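Local coordinates for catabolite control protein A (Lactococcus lactis, PDB 2O20) that probably regulates transcription globally in carbon catabolite repression and activation, binding DNA as a dimeric member of the LacI family, at residues D[80-85]-D[96-101]; D[110-115]-D[132-137]; D[114-117]-D[122-125]. The protein carries 1 engineered substitution. One frame throughout, in Å; residues are numbered along the deposited sequence. Where two conformers were deposited one is given.

Interaction 1. Residues D[80-85]-D[96-101]; sequences AITRGV and MILANS
T82 lies opposite L98 and V85 opposite M96, with CA atoms 9.0 and 9.1 Å apart. Segment 80-85 of helix 76-91 runs slantwise against strand 95-100, with similar spacing at these two pairs. No hydrogen bond joins the two; the contact is made by four apolar groups at a helix-on-sheet distance. T82 and L98 reach toward each other tip to tip, CG2 of T82 lying 3.8 Å from CD2 of L98. The threonine methyl is turned to the strand because CG2 is anti to the backbone N, beside the carbonyl carbon. Its hydroxyl lies beside the backbone N and is satisfied within the helix, by the carbonyl oxygen of F78. One turn further on, V85 and M96 pass each other at a slant. CG1 of V85 sits 4.0 Å from CE of M96 and equally far from the sulfur, so one branch touches both the methyl and the sulfur. M96 is bent at both chi2 (-87°) and chi3 (-62°), which turns its terminal methyl to V85. The sheet beneath completes the layer: T82 also touches L70, and L98 touches V68 of strand 65-70. R83, on another side of the helix, forms a salt bridge with D102 of the second subunit, so the helix also serves the dimer interface. Strand 65-70, helix 76-91 and strand 95-100 form a beta-alpha-beta unit, here packing its crossover helix on an outermost strand of the parallel sheet in the N-terminal subdomain of a periplasmic-binding-protein fold.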
loop_
_atom_site.group_PDB
_atom_site.type_symbol
_atom_site.label_atom_id
_atom_site.label_comp_id
_atom_site.label_asym_id
_atom_site.label_seq_id
_atom_site.Cartn_x
_atom_site.Cartn_y
_atom_site.Cartn_z
ATOM N N ALA D 80 -2.568 -0.600 7.209
ATOM C CA ALA D 80 -3.937 -0.757 7.662
ATOM C C ALA D 80 -4.039 -0.851 9.174
ATOM O O ALA D 80 -4.926 -0.245 9.778
ATOM C CB ALA D 80 -4.574 -1.965 6.993
ATOM N N ILE D 81 -3.129 -1.577 9.790
ATOM C CA ILE D 81 -3.010 -1.613 11.242
ATOM C C ILE D 81 -2.756 -0.234 11.833
ATOM O O ILE D 81 -3.383 0.167 12.837
ATOM C CB ILE D 81 -1.885 -2.590 11.722
ATOM C CG1 ILE D 81 -2.225 -4.033 11.315
ATOM C CG2 ILE D 81 -1.710 -2.504 13.241
ATOM C CD1 ILE D 81 -1.055 -4.977 11.446
ATOM N N THR D 82 -1.850 0.488 11.191
ATOM C CA THR D 82 -1.406 1.800 11.644
ATOM C C THR D 82 -2.588 2.784 11.646
ATOM O O THR D 82 -2.677 3.626 12.555
ATOM C CB THR D 82 -0.158 2.303 10.824
ATOM O OG1 THR D 82 0.966 1.409 11.002
ATOM C CG2 THR D 82 0.274 3.675 11.243
ATOM N N ARG D 83 -3.512 2.688 10.690
ATOM C CA ARG D 83 -4.700 3.568 10.710
ATOM C C ARG D 83 -5.598 3.325 11.938
ATOM O O ARG D 83 -6.182 4.277 12.475
ATOM C CB ARG D 83 -5.497 3.521 9.395
ATOM C CG ARG D 83 -4.680 4.121 8.201
ATOM C CD ARG D 83 -5.466 4.871 7.156
ATOM N NE ARG D 83 -6.286 5.932 7.722
ATOM C CZ ARG D 83 -7.223 6.589 7.049
ATOM N NH1 ARG D 83 -7.453 6.335 5.761
ATOM N NH2 ARG D 83 -7.935 7.517 7.666
ATOM N N GLY D 84 -5.668 2.082 12.407
ATOM C CA GLY D 84 -6.423 1.771 13.643
ATOM C C GLY D 84 -5.781 2.382 14.887
ATOM O O GLY D 84 -6.463 2.933 15.776
ATOM N N VAL D 85 -4.462 2.296 14.954
ATOM C CA VAL D 85 -3.669 2.961 16.004
ATOM C C VAL D 85 -3.898 4.485 15.985
ATOM O O VAL D 85 -4.235 5.094 17.024
ATOM C CB VAL D 85 -2.152 2.665 15.841
ATOM C CG1 VAL D 85 -1.295 3.432 16.887
ATOM C CG2 VAL D 85 -1.861 1.186 15.916
ATOM N N MET D 96 1.579 11.284 17.409
ATOM C CA MET D 96 1.975 9.998 16.802
ATOM C C MET D 96 3.296 10.208 16.046
ATOM O O MET D 96 3.395 11.149 15.261
ATOM C CB MET D 96 0.938 9.563 15.756
ATOM C CG MET D 96 -0.390 9.081 16.292
ATOM S SD MET D 96 -0.338 7.335 16.669
ATOM C CE MET D 96 -0.002 6.679 15.030
ATOM N N ILE D 97 4.281 9.341 16.270
ATOM C CA ILE D 97 5.529 9.361 15.505
ATOM C C ILE D 97 5.655 8.021 14.809
ATOM O O ILE D 97 5.601 6.972 15.465
ATOM C CB ILE D 97 6.788 9.584 16.404
ATOM C CG1 ILE D 97 6.701 10.901 17.188
ATOM C CG2 ILE D 97 8.077 9.557 15.549
ATOM C CD1 ILE D 97 7.773 11.059 18.278
ATOM N N LEU D 98 5.818 8.020 13.488
ATOM C CA LEU D 98 5.966 6.763 12.779
ATOM C C LEU D 98 7.411 6.593 12.309
ATOM O O LEU D 98 8.007 7.526 11.780
ATOM C CB LEU D 98 5.029 6.703 11.562
ATOM C CG LEU D 98 3.526 6.989 11.724
ATOM C CD1 LEU D 98 2.849 6.852 10.372
ATOM C CD2 LEU D 98 2.860 6.075 12.721
ATOM N N ALA D 99 7.949 5.392 12.457
ATOM C CA ALA D 99 9.320 5.134 12.032
ATOM C C ALA D 99 9.373 3.845 11.222
ATOM O O ALA D 99 8.778 2.846 11.613
ATOM C CB ALA D 99 10.199 5.039 13.219
ATOM N N ASN D 100 10.095 3.875 10.104
ATOM C CA ASN D 100 10.287 2.697 9.261
ATOM C C ASN D 100 11.577 1.990 9.655
ATOM O O ASN D 100 12.644 2.619 9.690
ATOM C CB ASN D 100 10.416 3.106 7.788
ATOM C CG ASN D 100 9.143 3.756 7.238
ATOM O OD1 ASN D 100 8.063 3.132 7.179
ATOM N ND2 ASN D 100 9.260 5.021 6.853
ATOM N N SER D 101 11.484 0.689 9.918
ATOM C CA SER D 101 12.630 -0.125 10.331
ATOM C C SER D 101 13.206 -1.011 9.223
ATOM O O SER D 101 14.307 -1.527 9.398
ATOM C CB SER D 101 12.212 -1.057 11.455
ATOM O OG SER D 101 11.428 -2.137 10.953
#

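Interaction 2. Residues D[110-115]-D[132-137]; sequences KVLETF and EKIRTS
L112, on helix 110-115, meets I134 and S137 on helix 132-137, two neighbouring helices that pack side by side on one face of the parallel sheet in this periplasmic-binding-protein fold. The CA atoms of L112 and S137 come within 7.6 Å. At E132 the carboxylate OE1 forms a 3.0 Å salt bridge with NH1 of R135. K133 touches E109 of helix 105-118. I134 is the first residue to touch L112: its branch methyl CG2 stands 3.4 Å from CD1 of L112, tighter than ordinary carbon-carbon contact. The two side chains cross at about a right angle. In I134, chi1 of -48° sets CG1 beside the backbone N and leaves CG2 anti to it, presenting CG2 to the leucine, while I134 as a whole also packs on V105 and E108. R135 points away from the contact. Its NH2 also forms a salt bridge with D152, so two carboxylates fix the guanidinium on the side away from L112. T136 returns its hydroxyl to the backbone: OG1 donates to O of E132 at 2.9 Å, and the same oxygen receives the helical N-H of T136. S137 completes the walk with the conformer given here placing OG near O of K133, above the carbonyl plane. On the first helix, L112 also touches I69 of the sheet, and CG1 of V111 lies 3.8 Å above one face of the F115 ring, offset toward its rim. No hydrogen bond spans the two segments, and the same leucine methyl that presses on I134 also contacts the serine, its CD1 being 3.9 Å from CB of S137.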
loop_
_atom_site.group_PDB
_atom_site.type_symbol
_atom_site.label_atom_id
_atom_site.label_comp_id
_atom_site.label_asym_id
_atom_site.label_seq_id
_atom_site.Cartn_x
_atom_site.Cartn_y
_atom_site.Cartn_z
ATOM N N LYS D 110 18.300 1.864 16.557
ATOM C CA LYS D 110 18.430 3.306 16.397
ATOM C C LYS D 110 17.078 4.004 16.619
ATOM O O LYS D 110 17.009 5.016 17.306
ATOM C CB LYS D 110 18.999 3.647 15.018
ATOM C CG LYS D 110 20.454 3.241 14.867
ATOM C CD LYS D 110 21.000 3.456 13.462
ATOM C CE LYS D 110 21.104 4.935 13.112
ATOM N NZ LYS D 110 21.870 5.127 11.849
ATOM N N VAL D 111 16.012 3.441 16.052
ATOM C CA VAL D 111 14.655 4.008 16.210
ATOM C C VAL D 111 14.268 4.118 17.698
ATOM O O VAL D 111 13.844 5.188 18.161
ATOM C CB VAL D 111 13.598 3.207 15.400
ATOM C CG1 VAL D 111 12.180 3.604 15.795
ATOM C CG2 VAL D 111 13.811 3.419 13.897
ATOM N N LEU D 112 14.439 3.033 18.449
ATOM C CA LEU D 112 14.207 3.052 19.907
ATOM C C LEU D 112 15.048 4.069 20.690
ATOM O O LEU D 112 14.569 4.666 21.652
ATOM C CB LEU D 112 14.429 1.673 20.515
ATOM C CG LEU D 112 13.472 0.562 20.111
ATOM C CD1 LEU D 112 13.831 -0.692 20.898
ATOM C CD2 LEU D 112 12.037 0.941 20.370
ATOM N N GLU D 113 16.295 4.271 20.285
ATOM C CA GLU D 113 17.116 5.308 20.897
ATOM C C GLU D 113 16.473 6.663 20.710
ATOM O O GLU D 113 16.391 7.455 21.646
ATOM C CB GLU D 113 18.530 5.332 20.297
ATOM C CG GLU D 113 19.379 4.156 20.709
ATOM C CD GLU D 113 20.805 4.198 20.158
ATOM O OE1 GLU D 113 21.085 4.961 19.196
ATOM O OE2 GLU D 113 21.650 3.449 20.702
ATOM N N THR D 114 16.021 6.926 19.488
ATOM C CA THR D 114 15.385 8.191 19.179
ATOM C C THR D 114 14.084 8.340 19.968
ATOM O O THR D 114 13.818 9.422 20.496
ATOM C CB THR D 114 15.152 8.348 17.675
ATOM O OG1 THR D 114 16.414 8.269 16.998
ATOM C CG2 THR D 114 14.520 9.696 17.366
ATOM N N PHE D 115 13.292 7.265 20.060
ATOM C CA PHE D 115 12.052 7.256 20.869
ATOM C C PHE D 115 12.315 7.484 22.369
ATOM O O PHE D 115 11.663 8.308 23.003
ATOM C CB PHE D 115 11.292 5.912 20.705
ATOM C CG PHE D 115 10.500 5.767 19.412
ATOM C CD1 PHE D 115 10.537 6.718 18.397
ATOM C CD2 PHE D 115 9.751 4.625 19.213
ATOM C CE1 PHE D 115 9.811 6.542 17.217
ATOM C CE2 PHE D 115 9.029 4.429 18.043
ATOM C CZ PHE D 115 9.049 5.402 17.046
ATOM N N GLU D 132 16.300 -9.850 20.848
ATOM C CA GLU D 132 16.724 -9.796 22.246
ATOM C C GLU D 132 17.417 -8.481 22.603
ATOM O O GLU D 132 17.308 -8.014 23.738
ATOM C CB GLU D 132 17.657 -10.977 22.559
ATOM C CG GLU D 132 17.906 -11.221 24.041
ATOM C CD GLU D 132 16.634 -11.604 24.789
ATOM O OE1 GLU D 132 16.127 -12.724 24.553
ATOM O OE2 GLU D 132 16.136 -10.778 25.599
ATOM N N LYS D 133 18.152 -7.913 21.642
ATOM C CA LYS D 133 18.720 -6.567 21.782
ATOM C C LYS D 133 17.572 -5.581 22.027
ATOM O O LYS D 133 17.587 -4.822 22.999
ATOM C CB LYS D 133 19.485 -6.147 20.519
ATOM C CG LYS D 133 20.744 -6.970 20.199
ATOM C CD LYS D 133 21.629 -6.226 19.187
ATOM C CE LYS D 133 22.882 -7.001 18.810
ATOM N NZ LYS D 133 24.064 -6.098 18.559
ATOM N N ILE D 134 16.569 -5.647 21.149
ATOM C CA ILE D 134 15.379 -4.777 21.204
ATOM C C ILE D 134 14.585 -5.031 22.505
ATOM O O ILE D 134 14.252 -4.097 23.234
ATOM C CB ILE D 134 14.455 -4.997 19.949
ATOM C CG1 ILE D 134 15.245 -4.991 18.627
ATOM C CG2 ILE D 134 13.368 -3.939 19.854
ATOM C CD1 ILE D 134 16.080 -3.736 18.343
ATOM N N ARG D 135 14.307 -6.301 22.806
ATOM C CA ARG D 135 13.578 -6.658 24.026
ATOM C C ARG D 135 14.246 -6.093 25.285
ATOM O O ARG D 135 13.566 -5.618 26.194
ATOM C CB ARG D 135 13.431 -8.179 24.163
ATOM C CG ARG D 135 12.585 -8.593 25.374
ATOM C CD ARG D 135 12.738 -10.058 25.754
ATOM N NE ARG D 135 11.995 -10.908 24.831
ATOM C CZ ARG D 135 12.503 -11.484 23.742
ATOM N NH1 ARG D 135 13.783 -11.335 23.419
ATOM N NH2 ARG D 135 11.719 -12.230 22.972
ATOM N N THR D 136 15.569 -6.175 25.350
ATOM C CA THR D 136 16.300 -5.653 26.507
ATOM C C THR D 136 16.321 -4.117 26.503
ATOM O O THR D 136 16.179 -3.493 27.555
ATOM C CB THR D 136 17.747 -6.192 26.566
ATOM O OG1 THR D 136 17.727 -7.626 26.558
ATOM C CG2 THR D 136 18.452 -5.696 27.827
ATOM N N SER D 137 16.513 -3.525 25.323
ATOM C CA SER D 137 16.368 -2.077 25.149
ATOM C C SER D 137 15.065 -1.616 25.804
ATOM O O SER D 137 15.076 -0.713 26.632
ATOM C CB SER D 137 16.387 -1.697 23.662
ATOM O OG SER D 137 17.529 -2.226 23.005
#

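Interaction 3. Residues D[114-117]-D[122-125]; sequences TFLS and GIVY
F115 and I123 lean across each other at a slant: CD2 of the phenyl ring approaches CG1 of the isoleucine to 4.0 Å, with the carbon oblique to the ring. On I123, CG1 is anti to the carbonyl carbon and beside the backbone N (chi1 -67°), so the longer branch rises from the strand toward the helix. Its far end, CD1, goes on to meet L116. The leucine leaves its backbone pointing neither to the strand nor from it, but a bend in its side chain (chi2 53°) brings the end nearer, and CD1 of L116 stops 4.3 Å from CD1 of I123. One isoleucine branch thus serves two consecutive helix residues, at CG1 for the ring and at CD1 for the leucine. The CA atoms of F115 and I123 are 8.4 Å apart. Helix 105-118 is the connection of a beta-alpha-beta crossover, leading from strand 95-100 past strand 65-70 to strand 122-125 in the parallel sheet. I123 faces this helix, whereas V124 points away, toward the other side of the sheet. I123 also touches L138 of helix 132-141, and L116 touches S141 there. Near the end of the helix, the hydroxyl of S117 donates to O of T114 at 3.2 Å, tilted 33° from the carbonyl plane.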
loop_
_atom_site.group_PDB
_atom_site.type_symbol
_atom_site.label_atom_id
_atom_site.label_comp_id
_atom_site.label_asym_id
_atom_site.label_seq_id
_atom_site.Cartn_x
_atom_site.Cartn_y
_atom_site.Cartn_z
ATOM N N THR D 114 16.021 6.926 19.488
ATOM C CA THR D 114 15.385 8.191 19.179
ATOM C C THR D 114 14.084 8.340 19.968
ATOM O O THR D 114 13.818 9.422 20.496
ATOM C CB THR D 114 15.152 8.348 17.675
ATOM O OG1 THR D 114 16.414 8.269 16.998
ATOM C CG2 THR D 114 14.520 9.696 17.366
ATOM N N PHE D 115 13.292 7.265 20.060
ATOM C CA PHE D 115 12.052 7.256 20.869
ATOM C C PHE D 115 12.315 7.484 22.369
ATOM O O PHE D 115 11.663 8.308 23.003
ATOM C CB PHE D 115 11.292 5.912 20.705
ATOM C CG PHE D 115 10.500 5.767 19.412
ATOM C CD1 PHE D 115 10.537 6.718 18.397
ATOM C CD2 PHE D 115 9.751 4.625 19.213
ATOM C CE1 PHE D 115 9.811 6.542 17.217
ATOM C CE2 PHE D 115 9.029 4.429 18.043
ATOM C CZ PHE D 115 9.049 5.402 17.046
ATOM N N LEU D 116 13.258 6.721 22.928
ATOM C CA LEU D 116 13.599 6.792 24.358
ATOM C C LEU D 116 14.195 8.158 24.708
ATOM O O LEU D 116 13.927 8.682 25.785
ATOM C CB LEU D 116 14.565 5.655 24.770
ATOM C CG LEU D 116 14.032 4.230 25.067
ATOM C CD1 LEU D 116 13.154 3.607 23.955
ATOM C CD2 LEU D 116 15.205 3.278 25.384
ATOM N N SER D 117 14.959 8.742 23.784
ATOM C CA SER D 117 15.507 10.089 23.972
ATOM C C SER D 117 14.451 11.179 23.854
ATOM O O SER D 117 14.524 12.179 24.573
ATOM C CB SER D 117 16.654 10.387 22.992
ATOM O OG SER D 117 16.198 11.110 21.857
ATOM N N GLY D 122 4.725 5.779 25.153
ATOM C CA GLY D 122 4.344 4.422 24.824
ATOM C C GLY D 122 4.743 4.074 23.393
ATOM O O GLY D 122 4.894 4.958 22.561
ATOM N N ILE D 123 4.945 2.781 23.143
ATOM C CA ILE D 123 5.423 2.253 21.851
ATOM C C ILE D 123 4.487 1.146 21.334
ATOM O O ILE D 123 4.131 0.236 22.066
ATOM C CB ILE D 123 6.910 1.703 21.983
ATOM C CG1 ILE D 123 7.863 2.861 22.253
ATOM C CG2 ILE D 123 7.370 0.997 20.729
ATOM C CD1 ILE D 123 9.218 2.465 22.798
ATOM N N VAL D 124 4.118 1.234 20.062
ATOM C CA VAL D 124 3.517 0.119 19.338
ATOM C C VAL D 124 4.571 -0.440 18.382
ATOM O O VAL D 124 5.132 0.300 17.579
ATOM C CB VAL D 124 2.303 0.563 18.508
ATOM C CG1 VAL D 124 1.698 -0.625 17.735
ATOM C CG2 VAL D 124 1.245 1.262 19.391
ATOM N N TYR D 125 4.842 -1.743 18.503
ATOM C CA TYR D 125 5.818 -2.421 17.653
ATOM C C TYR D 125 5.161 -3.385 16.681
ATOM O O TYR D 125 4.357 -4.220 17.071
ATOM C CB TYR D 125 6.797 -3.220 18.506
ATOM C CG TYR D 125 7.794 -4.018 17.692
ATOM C CD1 TYR D 125 9.001 -3.463 17.296
ATOM C CD2 TYR D 125 7.502 -5.324 17.284
ATOM C CE1 TYR D 125 9.901 -4.186 16.525
ATOM C CE2 TYR D 125 8.409 -6.062 16.504
ATOM C CZ TYR D 125 9.588 -5.494 16.127
ATOM O OH TYR D 125 10.489 -6.244 15.367
#

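In the fold
Interactions 1 and 3 lie on the two sides of one parallel sheet, their centres about 12 Å apart: M96 and L98 face helix 76-91, whereas I97 and A99 face helix 105-118. CG2 of I97 is 3.9 Å from CE1 of F115, tying strand 95-100 to the ring that also touches I123. On the side of helix 76-91, CG1 of V85 comes within 4.2 Å of CG2 of V124. Interactions 2 and 3 share helix 105-118, with centres about 8 Å apart; CD2 of L112 and CD1 of I123 are 4.0 Å apart, joining helix pair and strand. Interactions 1 and 2, with centres about 17 Å apart, touch through CB of A99 and CG1 of V111 at 3.6 Å.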